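Local coordinates for protein enterochelin esterase (Salmonella enterica subsp. enterica serovar Typhimurium, PDB 3MGA) that probably hydrolyses the ester bonds of ferric enterobactin, the iron-loaded siderophore, as an esterase of the alpha/beta-hydrolase clan, at residues 169-174 with 191-196; 31-36 with 84-89. All blocks are in the same frame, centred on the assembly; numbering follows the deposited sequence.

Contact 1: 169-174 with 191-196; sequences PYSPPL and ILTTGD
The edge strand of the alpha/beta-hydrolase sheet begins here: Leu174, the first residue of strand 174-180, pairs with Ile191 near the end of strand 185-193. The two residues form an antiparallel hydrogen-bonded pair. Leu174 N donates to Ile191 O over 2.9 Å, almost straight at 176°. Ile191 N returns a bond of 2.7 Å to Leu174 O. The CB atoms of Leu174 and Ile191 lie on the same face of the sheet, 4.5 Å apart. Pro173 has no N-H to give, but its CA sits 3.5 Å from Ile191 O in a CA-H...O contact.

Beyond this pair the chains separate and a water fills in. It donates to Pro172 O and accepts from Thr193 N, the latter at 3.2 Å. Leu192 reaches back to the proline-rich segment with one methyl. With CG anti to the backbone N (chi1 176°) and chi2 at 70°, CD1 lies 3.4 Å from Ser171 O and 4.3 Å from Pro169 CB. Further along, Ser171 OG and Thr193 OG1 come to 3.6 Å.

Helix 220-228 packs against this end of the sheet, where Trp220 touches Pro169, Pro173 and Leu192. Tyr170 OH bonds to His228 ND1. On its other side strand 185-193 pairs with strand 236-240, through backbone bonds between Leu192 and Tyr237.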
loop_
_atom_site.group_PDB
_atom_site.type_symbol
_atom_site.label_atom_id
_atom_site.label_comp_id
_atom_site.label_asym_id
_atom_site.label_seq_id
_atom_site.Cartn_x
_atom_site.Cartn_y
_atom_site.Cartn_z
ATOM N N PRO A 169 18.650 5.059 11.452
ATOM C CA PRO A 169 18.210 4.787 12.820
ATOM C C PRO A 169 19.373 4.469 13.753
ATOM O O PRO A 169 20.234 3.652 13.412
ATOM C CB PRO A 169 17.285 3.579 12.662
ATOM C CG PRO A 169 17.666 2.948 11.383
ATOM C CD PRO A 169 18.250 3.993 10.513
ATOM N N TYR A 170 19.395 5.105 14.926
ATOM C CA TYR A 170 20.469 4.879 15.892
ATOM C C TYR A 170 20.582 3.391 16.226
ATOM O O TYR A 170 21.690 2.877 16.430
ATOM C CB TYR A 170 20.261 5.689 17.180
ATOM C CG TYR A 170 20.065 7.174 16.950
ATOM C CD1 TYR A 170 21.003 7.918 16.236
ATOM C CD2 TYR A 170 18.975 7.846 17.495
ATOM C CE1 TYR A 170 20.832 9.283 16.027
ATOM C CE2 TYR A 170 18.802 9.213 17.301
ATOM C CZ TYR A 170 19.734 9.925 16.565
ATOM O OH TYR A 170 19.569 11.280 16.366
ATOM N N SER A 171 19.432 2.715 16.281
ATOM C CA SER A 171 19.372 1.294 16.567
ATOM C C SER A 171 19.089 0.500 15.294
ATOM O O SER A 171 18.159 0.825 14.550
ATOM C CB SER A 171 18.251 0.999 17.563
ATOM O OG SER A 171 18.377 1.765 18.739
ATOM N N PRO A 172 19.885 -0.545 15.031
ATOM C CA PRO A 172 19.604 -1.358 13.859
ATOM C C PRO A 172 18.399 -2.271 14.101
ATOM O O PRO A 172 18.153 -2.679 15.242
ATOM C CB PRO A 172 20.860 -2.197 13.707
ATOM C CG PRO A 172 21.413 -2.297 15.079
ATOM C CD PRO A 172 21.074 -1.014 15.760
ATOM N N PRO A 173 17.638 -2.575 13.037
ATOM C CA PRO A 173 16.493 -3.461 13.180
ATOM C C PRO A 173 16.947 -4.868 13.536
ATOM O O PRO A 173 17.938 -5.343 13.000
ATOM C CB PRO A 173 15.841 -3.434 11.793
ATOM C CG PRO A 173 16.899 -2.930 10.863
ATOM C CD PRO A 173 17.790 -2.063 11.664
ATOM N N LEU A 174 16.242 -5.512 14.454
ATOM C CA LEU A 174 16.583 -6.860 14.879
ATOM C C LEU A 174 15.559 -7.805 14.288
ATOM O O LEU A 174 14.435 -7.403 14.011
ATOM C CB LEU A 174 16.586 -6.955 16.400
ATOM C CG LEU A 174 17.563 -6.025 17.139
ATOM C CD1 LEU A 174 17.286 -6.018 18.636
ATOM C CD2 LEU A 174 19.009 -6.417 16.858
ATOM N N ILE A 191 12.154 -6.126 14.742
ATOM C CA ILE A 191 11.961 -5.221 15.861
ATOM C C ILE A 191 12.831 -3.991 15.730
ATOM O O ILE A 191 14.044 -4.097 15.646
ATOM C CB ILE A 191 12.311 -5.892 17.202
ATOM C CG1 ILE A 191 11.451 -7.129 17.441
ATOM C CG2 ILE A 191 12.102 -4.912 18.356
ATOM C CD1 ILE A 191 11.792 -7.853 18.755
ATOM N N LEU A 192 12.208 -2.825 15.716
ATOM C CA LEU A 192 12.942 -1.568 15.677
ATOM C C LEU A 192 12.522 -0.731 16.878
ATOM O O LEU A 192 11.343 -0.620 17.162
ATOM C CB LEU A 192 12.641 -0.772 14.405
ATOM C CG LEU A 192 13.323 0.603 14.353
ATOM C CD1 LEU A 192 14.822 0.419 14.183
ATOM C CD2 LEU A 192 12.764 1.457 13.227
ATOM N N THR A 193 13.492 -0.159 17.580
ATOM C CA THR A 193 13.219 0.716 18.710
ATOM C C THR A 193 13.774 2.085 18.329
ATOM O O THR A 193 14.851 2.168 17.749
ATOM C CB THR A 193 13.906 0.231 20.000
ATOM O OG1 THR A 193 15.323 0.272 19.830
ATOM C CG2 THR A 193 13.478 -1.182 20.347
ATOM N N THR A 194 13.057 3.154 18.656
ATOM C CA THR A 194 13.505 4.501 18.305
ATOM C C THR A 194 13.674 5.434 19.509
ATOM O O THR A 194 13.682 6.656 19.361
ATOM C CB THR A 194 12.540 5.146 17.287
ATOM O OG1 THR A 194 11.231 5.292 17.866
ATOM C CG2 THR A 194 12.458 4.288 16.041
ATOM N N GLY A 195 13.823 4.860 20.695
ATOM C CA GLY A 195 14.015 5.650 21.909
ATOM C C GLY A 195 14.315 4.765 23.103
ATOM O O GLY A 195 13.829 3.632 23.179
ATOM N N ASP A 196 15.123 5.275 24.031
ATOM C CA ASP A 196 15.494 4.532 25.241
ATOM C C ASP A 196 14.897 5.134 26.519
ATOM O O ASP A 196 14.871 4.476 27.558
ATOM C CB ASP A 196 17.025 4.437 25.353
ATOM C CG ASP A 196 17.648 3.575 24.248
ATOM O OD1 ASP A 196 16.977 2.641 23.758
ATOM O OD2 ASP A 196 18.823 3.810 23.892
HETATM O O HOH W 1 16.441 -1.382 17.255
#

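Contact 2: 31-36 with 84-89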
loop_
_atom_site.group_PDB
_atom_site.type_symbol
_atom_site.label_atom_id
_atom_site.label_comp_id
_atom_site.label_asym_id
_atom_site.label_seq_id
_atom_site.Cartn_x
_atom_site.Cartn_y
_atom_site.Cartn_z
ATOM N N ASN A 31 -5.517 19.811 -14.190
ATOM C CA ASN A 31 -5.006 18.458 -14.335
ATOM C C ASN A 31 -3.768 18.462 -15.205
ATOM O O ASN A 31 -3.379 19.506 -15.722
ATOM C CB ASN A 31 -6.084 17.548 -14.917
ATOM C CG ASN A 31 -7.228 17.345 -13.963
ATOM O OD1 ASN A 31 -7.017 17.227 -12.756
ATOM N ND2 ASN A 31 -8.449 17.293 -14.490
ATOM N N TYR A 32 -3.163 17.292 -15.375
ATOM C CA TYR A 32 -1.932 17.163 -16.134
ATOM C C TYR A 32 -1.981 16.167 -17.289
ATOM O O TYR A 32 -2.551 15.086 -17.169
ATOM C CB TYR A 32 -0.793 16.742 -15.169
ATOM C CG TYR A 32 -0.412 17.805 -14.162
ATOM C CD1 TYR A 32 -1.154 17.997 -13.001
ATOM C CD2 TYR A 32 0.685 18.624 -14.376
ATOM C CE1 TYR A 32 -0.815 18.979 -12.089
ATOM C CE2 TYR A 32 1.033 19.606 -13.465
ATOM C CZ TYR A 32 0.281 19.781 -12.322
ATOM O OH TYR A 32 0.613 20.766 -11.411
ATOM N N ARG A 33 -1.377 16.550 -18.409
ATOM C CA ARG A 33 -1.240 15.674 -19.570
ATOM C C ARG A 33 0.142 15.044 -19.354
ATOM O O ARG A 33 1.164 15.706 -19.530
ATOM C CB ARG A 33 -1.270 16.464 -20.888
ATOM C CG ARG A 33 -0.924 15.633 -22.145
ATOM C CD ARG A 33 -2.094 14.910 -22.877
ATOM N NE ARG A 33 -3.138 14.317 -22.035
ATOM C CZ ARG A 33 -4.029 13.415 -22.460
ATOM N NH1 ARG A 33 -4.955 12.949 -21.631
ATOM N NH2 ARG A 33 -3.990 12.953 -23.702
ATOM N N VAL A 34 0.168 13.778 -18.955
ATOM C CA VAL A 34 1.423 13.087 -18.679
ATOM C C VAL A 34 1.799 12.123 -19.807
ATOM O O VAL A 34 0.985 11.306 -20.225
ATOM C CB VAL A 34 1.335 12.317 -17.350
ATOM C CG1 VAL A 34 2.665 11.656 -17.029
ATOM C CG2 VAL A 34 0.922 13.261 -16.221
ATOM N N THR A 35 3.039 12.225 -20.285
ATOM C CA THR A 35 3.529 11.383 -21.365
ATOM C C THR A 35 4.604 10.419 -20.885
ATOM O O THR A 35 5.556 10.816 -20.212
ATOM C CB THR A 35 4.126 12.237 -22.510
ATOM O OG1 THR A 35 3.111 13.093 -23.042
ATOM C CG2 THR A 35 4.665 11.358 -23.623
ATOM N N PHE A 36 4.440 9.153 -21.257
ATOM C CA PHE A 36 5.375 8.096 -20.909
ATOM C C PHE A 36 6.196 7.730 -22.130
ATOM O O PHE A 36 5.691 7.763 -23.255
ATOM C CB PHE A 36 4.614 6.867 -20.421
ATOM C CG PHE A 36 3.913 7.070 -19.111
ATOM C CD1 PHE A 36 4.421 6.510 -17.944
ATOM C CD2 PHE A 36 2.766 7.829 -19.036
ATOM C CE1 PHE A 36 3.773 6.693 -16.728
ATOM C CE2 PHE A 36 2.120 8.024 -17.825
ATOM C CZ PHE A 36 2.625 7.454 -16.669
ATOM N N SER A 84 0.116 8.685 -23.556
ATOM C CA SER A 84 -0.198 9.769 -22.644
ATOM C C SER A 84 -1.562 9.590 -22.023
ATOM O O SER A 84 -2.385 8.819 -22.519
ATOM C CB SER A 84 -0.141 11.105 -23.387
ATOM O OG SER A 84 1.163 11.349 -23.880
ATOM N N THR A 85 -1.791 10.320 -20.934
ATOM C CA THR A 85 -3.052 10.278 -20.217
ATOM C C THR A 85 -3.197 11.525 -19.357
ATOM O O THR A 85 -2.288 12.353 -19.303
ATOM C CB THR A 85 -3.134 9.029 -19.305
ATOM O OG1 THR A 85 -4.347 9.063 -18.542
ATOM C CG2 THR A 85 -1.963 8.986 -18.349
ATOM N N ALA A 86 -4.349 11.652 -18.700
ATOM C CA ALA A 86 -4.618 12.765 -17.800
ATOM C C ALA A 86 -4.529 12.274 -16.353
ATOM O O ALA A 86 -4.982 11.174 -16.034
ATOM C CB ALA A 86 -5.984 13.346 -18.068
ATOM N N LEU A 87 -3.931 13.086 -15.485
ATOM C CA LEU A 87 -3.802 12.748 -14.071
ATOM C C LEU A 87 -4.064 13.981 -13.229
ATOM O O LEU A 87 -3.743 15.096 -13.641
ATOM C CB LEU A 87 -2.411 12.197 -13.779
ATOM C CG LEU A 87 -2.079 10.859 -14.439
ATOM C CD1 LEU A 87 -0.622 10.502 -14.227
ATOM C CD2 LEU A 87 -3.002 9.751 -13.911
ATOM N N SER A 88 -4.656 13.786 -12.055
ATOM C CA SER A 88 -4.950 14.899 -11.158
ATOM C C SER A 88 -3.671 15.446 -10.516
ATOM O O SER A 88 -2.665 14.759 -10.423
ATOM C CB SER A 88 -5.931 14.467 -10.076
ATOM O OG SER A 88 -5.341 13.482 -9.250
ATOM N N ALA A 89 -3.736 16.677 -10.036
ATOM C CA ALA A 89 -2.573 17.342 -9.449
ATOM C C ALA A 89 -2.041 16.728 -8.155
ATOM O O ALA A 89 -0.856 16.826 -7.871
ATOM C CB ALA A 89 -2.894 18.818 -9.227
#
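Thr35 and Ser84 both hold their hydroxyl anti to the carbonyl carbon (chi1 -61° and -62°), and this brings Thr35 OG1 and Ser84 OG together in a hydrogen bond of 2.7 Å. Either oxygen could be the donor. Arg33 starts with CG anti to the backbone N, then bends at chi2 and chi3. Its guanidinium is folded back over the neighbouring strand, with Thr85 N 4.1 Å above the plane and over its centre. Ala86 CB lies at the guanidinium edge, 3.7 Å from NH1 of Arg33.

Arg33, Thr35, Ser84 and Ala86 lie on one face of the sheet; Tyr32, Val34, Thr85 and Leu87 lie on the other. Val34 CG2 meets Leu87 CD1 at 3.7 Å, and the two side chains cross at about a right angle. The Tyr32 ring offers its edge, with CE1 3.5 Å from Ala89 CB. Leu152 of strand 148-153 touches Val34 and Phe36 from the facing sheet.

Four backbone bonds join Tyr32 with Leu87 and Val34 with Thr85. Between these pairs, Ala86 CA makes a 3.2 Å CA-H...O contact with Tyr32 O. This is a regular antiparallel ladder between the two central strands of a four-stranded sheet, consistent with the Ig-like beta-sandwich of the E-set clan.

From the N terminus, strand 32-39 comes first, and contact 2 closes the loop where strand 80-87 pairs with it. The 47 residues between include strand 52-57, which belongs to the second sheet of the N-terminal domain. The chain then passes through strands 92-100, 140-142 and 148-153 of that second sheet before it enters the hydrolase part. There contact 1 closes a much shorter loop, a hairpin of strands 174-180 and 185-193. The contacts follow in series and neither nest nor cross. Their centres are about 40 Å apart, on opposite sides of the chain's centre. Contact 2 joins the two central strands of one N-terminal sheet; contact 1 joins the edge strand of the hydrolase sheet to the next.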